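Local coordinates for pilin (PDB 6T8S), which probably polymerises, as the major type IV pilin of Clostridioides difficile, into the helical fibre of the surface pilus, at residues A30-S35 with E54-S59. Residues are numbered along the deposited sequence; the frame is centred on the assembly and turned at random.
Sequences ALSYYS and ETYMES
The phenol ring of Tyr56 lies against the helix at Ser32 and Tyr33, one face over the amide nitrogen of Tyr33, which is offset toward the rim. Ser32 CB comes in obliquely, 3.5 Å from Tyr56 CD1, and across the ring Tyr56 CE2 lies 3.8 Å from Tyr33 CB. Between them the hydroxyl end of the ring passes over the helix backbone, Tyr56 CZ standing 3.7 Å from Tyr33 CA. CB of Tyr56 already points at the helix, and CG anti to the carbonyl carbon (chi1 -65°) carries the ring on to it. The two tyrosine side chains cross at about a right angle: with CG anti to the backbone N (chi1 180°), Tyr33 runs past Tyr56 without stacking and packs on Lys39, Pro41 and Val52. No hydrogen bond joins the two segments, so van der Waals contact carries the interface; the phenol oxygen is instead hydrogen-bonded to Asp36 OD2, three residues beyond Tyr33 on the same helix, which tethers the hydroxyl end of the ring there. Together these contacts lay the loop between helix 9-37 and strand 70-75 against the C-terminal end of the long N-terminal helix, the αβ-loop region of the type IV pilin fold.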
ATOM      1  N   ALA A  30      -2.560   9.686   7.199  1.00 22.24           N
ATOM      2  CA  ALA A  30      -2.234   8.746   8.300  1.00 22.09           C
ATOM      3  C   ALA A  30      -1.365   9.464   9.341  1.00 22.13           C
ATOM      4  O   ALA A  30      -1.566   9.249  10.542  1.00 22.20           O
ATOM      5  CB  ALA A  30      -1.542   7.521   7.778  1.00 21.73           C
ATOM      6  N   LEU A  31      -0.394  10.251   8.887  1.00 22.60           N
ATOM      7  CA  LEU A  31       0.518  10.976   9.813  1.00 24.83           C
ATOM      8  C   LEU A  31      -0.284  11.970  10.661  1.00 24.58           C
ATOM      9  O   LEU A  31       0.019  12.094  11.873  1.00 25.05           O
ATOM     10  CB  LEU A  31       1.635  11.640   9.008  1.00 25.22           C
ATOM     11  CG  LEU A  31       2.751  10.692   8.580  1.00 27.83           C
ATOM     12  CD1 LEU A  31       3.580  11.308   7.472  1.00 29.86           C
ATOM     13  CD2 LEU A  31       3.627  10.303   9.768  1.00 30.01           C
ATOM     14  N   SER A  32      -1.256  12.662  10.050  0.60 24.75           N
ATOM     15  CA  SER A  32      -2.202  13.593  10.727  0.60 24.74           C
ATOM     16  C   SER A  32      -2.962  12.851  11.834  0.60 25.59           C
ATOM     17  O   SER A  32      -2.913  13.288  13.008  0.60 26.36           O
ATOM     18  CB  SER A  32      -3.178  14.210   9.760  0.60 25.02           C
ATOM     19  OG  SER A  32      -2.570  15.203   8.959  0.60 23.49           O
ATOM     20  N   TYR A  33      -3.653  11.773  11.463  1.00 24.82           N
ATOM     21  CA  TYR A  33      -4.418  10.920  12.409  1.00 24.75           C
ATOM     22  C   TYR A  33      -3.491  10.525  13.562  1.00 23.75           C
ATOM     23  O   TYR A  33      -3.899  10.645  14.727  1.00 26.09           O
ATOM     24  CB  TYR A  33      -5.007   9.718  11.666  1.00 25.07           C
ATOM     25  CG  TYR A  33      -5.812   8.747  12.501  1.00 24.11           C
ATOM     26  CD1 TYR A  33      -5.205   7.943  13.453  1.00 26.11           C
ATOM     27  CD2 TYR A  33      -7.169   8.585  12.294  1.00 23.85           C
ATOM     28  CE1 TYR A  33      -5.934   7.028  14.198  1.00 24.64           C
ATOM     29  CE2 TYR A  33      -7.911   7.667  13.025  1.00 25.83           C
ATOM     30  CZ  TYR A  33      -7.288   6.881  13.977  1.00 26.42           C
ATOM     31  OH  TYR A  33      -7.994   5.976  14.722  1.00 26.29           O
ATOM     32  N   TYR A  34      -2.286  10.048  13.255  1.00 23.94           N
ATOM     33  CA  TYR A  34      -1.322   9.540  14.265  1.00 27.14           C
ATOM     34  C   TYR A  34      -0.946  10.682  15.221  1.00 28.98           C
ATOM     35  O   TYR A  34      -0.977  10.489  16.459  1.00 27.99           O
ATOM     36  CB  TYR A  34      -0.089   8.952  13.580  1.00 29.20           C
ATOM     37  CG  TYR A  34       0.906   8.298  14.505  1.00 30.65           C
ATOM     38  CD1 TYR A  34       0.511   7.681  15.681  1.00 32.24           C
ATOM     39  CD2 TYR A  34       2.244   8.260  14.171  1.00 35.03           C
ATOM     40  CE1 TYR A  34       1.423   7.056  16.512  1.00 34.59           C
ATOM     41  CE2 TYR A  34       3.173   7.634  14.987  1.00 38.24           C
ATOM     42  CZ  TYR A  34       2.762   7.036  16.165  1.00 36.37           C
ATOM     43  OH  TYR A  34       3.686   6.428  16.962  1.00 38.01           O
ATOM     44  N   SER A  35      -0.648  11.859  14.670  1.00 29.25           N
ATOM     45  CA  SER A  35      -0.296  13.061  15.472  1.00 29.53           C
ATOM     46  C   SER A  35      -1.467  13.460  16.381  1.00 28.41           C
ATOM     47  O   SER A  35      -1.212  13.871  17.537  1.00 29.81           O
ATOM     48  CB  SER A  35       0.135  14.210  14.601  1.00 31.16           C
ATOM     49  OG  SER A  35       0.591  15.277  15.433  1.00 33.02           O
ATOM     50  N   GLU A  54     -11.375   8.990   7.122  1.00 22.54           N
ATOM     51  CA  GLU A  54     -12.369   9.762   6.324  1.00 24.63           C
ATOM     52  C   GLU A  54     -12.401  11.247   6.725  1.00 23.42           C
ATOM     53  O   GLU A  54     -12.699  12.080   5.850  1.00 23.79           O
ATOM     54  CB  GLU A  54     -13.779   9.199   6.485  1.00 28.68           C
ATOM     55  CG  GLU A  54     -14.763   9.791   5.494  1.00 34.63           C
ATOM     56  CD  GLU A  54     -15.973   8.910   5.248  1.00 40.02           C
ATOM     57  OE1 GLU A  54     -16.325   8.132   6.165  1.00 42.83           O
ATOM     58  OE2 GLU A  54     -16.550   9.005   4.148  1.00 42.44           O
ATOM     59  N   THR A  55     -12.171  11.576   8.000  1.00 22.40           N
ATOM     60  CA  THR A  55     -12.190  13.000   8.455  1.00 23.31           C
ATOM     61  C   THR A  55     -11.072  13.763   7.728  1.00 22.76           C
ATOM     62  O   THR A  55     -11.249  14.984   7.479  1.00 21.87           O
ATOM     63  CB  THR A  55     -12.091  13.103   9.983  1.00 27.11           C
ATOM     64  OG1 THR A  55     -13.150  12.320  10.525  1.00 28.30           O
ATOM     65  CG2 THR A  55     -12.207  14.525  10.492  1.00 27.21           C
ATOM     66  N   TYR A  56      -9.975  13.089   7.355  1.00 21.36           N
ATOM     67  CA  TYR A  56      -8.716  13.729   6.881  1.00 21.81           C
ATOM     68  C   TYR A  56      -8.620  13.769   5.347  1.00 23.91           C
ATOM     69  O   TYR A  56      -7.700  14.433   4.842  1.00 23.85           O
ATOM     70  CB  TYR A  56      -7.494  13.007   7.451  1.00 22.72           C
ATOM     71  CG  TYR A  56      -7.362  13.107   8.950  1.00 23.56           C
ATOM     72  CD1 TYR A  56      -6.686  14.165   9.536  1.00 25.16           C
ATOM     73  CD2 TYR A  56      -7.940  12.167   9.794  1.00 24.17           C
ATOM     74  CE1 TYR A  56      -6.552  14.271  10.912  1.00 25.47           C
ATOM     75  CE2 TYR A  56      -7.825  12.268  11.171  1.00 24.50           C
ATOM     76  CZ  TYR A  56      -7.122  13.321  11.737  1.00 23.93           C
ATOM     77  OH  TYR A  56      -7.013  13.448  13.097  1.00 24.08           O
ATOM     78  N   MET A  57      -9.506  13.072   4.626  1.00 22.53           N
ATOM     79  CA  MET A  57      -9.402  12.920   3.153  1.00 22.83           C
ATOM     80  C   MET A  57     -10.715  13.371   2.517  1.00 24.09           C
ATOM     81  O   MET A  57     -11.783  12.869   2.899  1.00 25.75           O
ATOM     82  CB  MET A  57      -9.076  11.476   2.758  1.00 23.18           C
ATOM     83  CG  MET A  57      -7.817  10.960   3.435  1.00 22.38           C
ATOM     84  SD  MET A  57      -7.178   9.423   2.708  1.00 23.79           S
ATOM     85  CE  MET A  57      -6.365  10.058   1.244  1.00 25.37           C
ATOM     86  N   GLU A  58     -10.639  14.289   1.563  1.00 24.73           N
ATOM     87  CA  GLU A  58     -11.847  14.793   0.865  1.00 26.23           C
ATOM     88  C   GLU A  58     -12.447  13.648   0.053  1.00 29.89           C
ATOM     89  O   GLU A  58     -13.682  13.553  -0.006  1.00 31.66           O
ATOM     90  CB  GLU A  58     -11.497  15.976  -0.028  1.00 28.13           C
ATOM     91  CG  GLU A  58     -11.058  17.190   0.764  1.00 28.29           C
ATOM     92  CD  GLU A  58     -10.969  18.460  -0.062  1.00 28.26           C
ATOM     93  OE1 GLU A  58     -10.013  18.607  -0.834  1.00 29.82           O
ATOM     94  OE2 GLU A  58     -11.865  19.299   0.084  1.00 30.58           O
ATOM     95  N   SER A  59     -11.594  12.810  -0.529  1.00 29.94           N
ATOM     96  CA  SER A  59     -12.022  11.616  -1.297  1.00 32.42           C
ATOM     97  C   SER A  59     -11.141  10.422  -0.927  1.00 29.49           C
ATOM     98  O   SER A  59      -9.922  10.525  -1.087  1.00 30.19           O
ATOM     99  CB  SER A  59     -11.988  11.911  -2.769  1.00 35.80           C
ATOM    100  OG  SER A  59     -12.790  10.971  -3.465  1.00 43.62           O
TER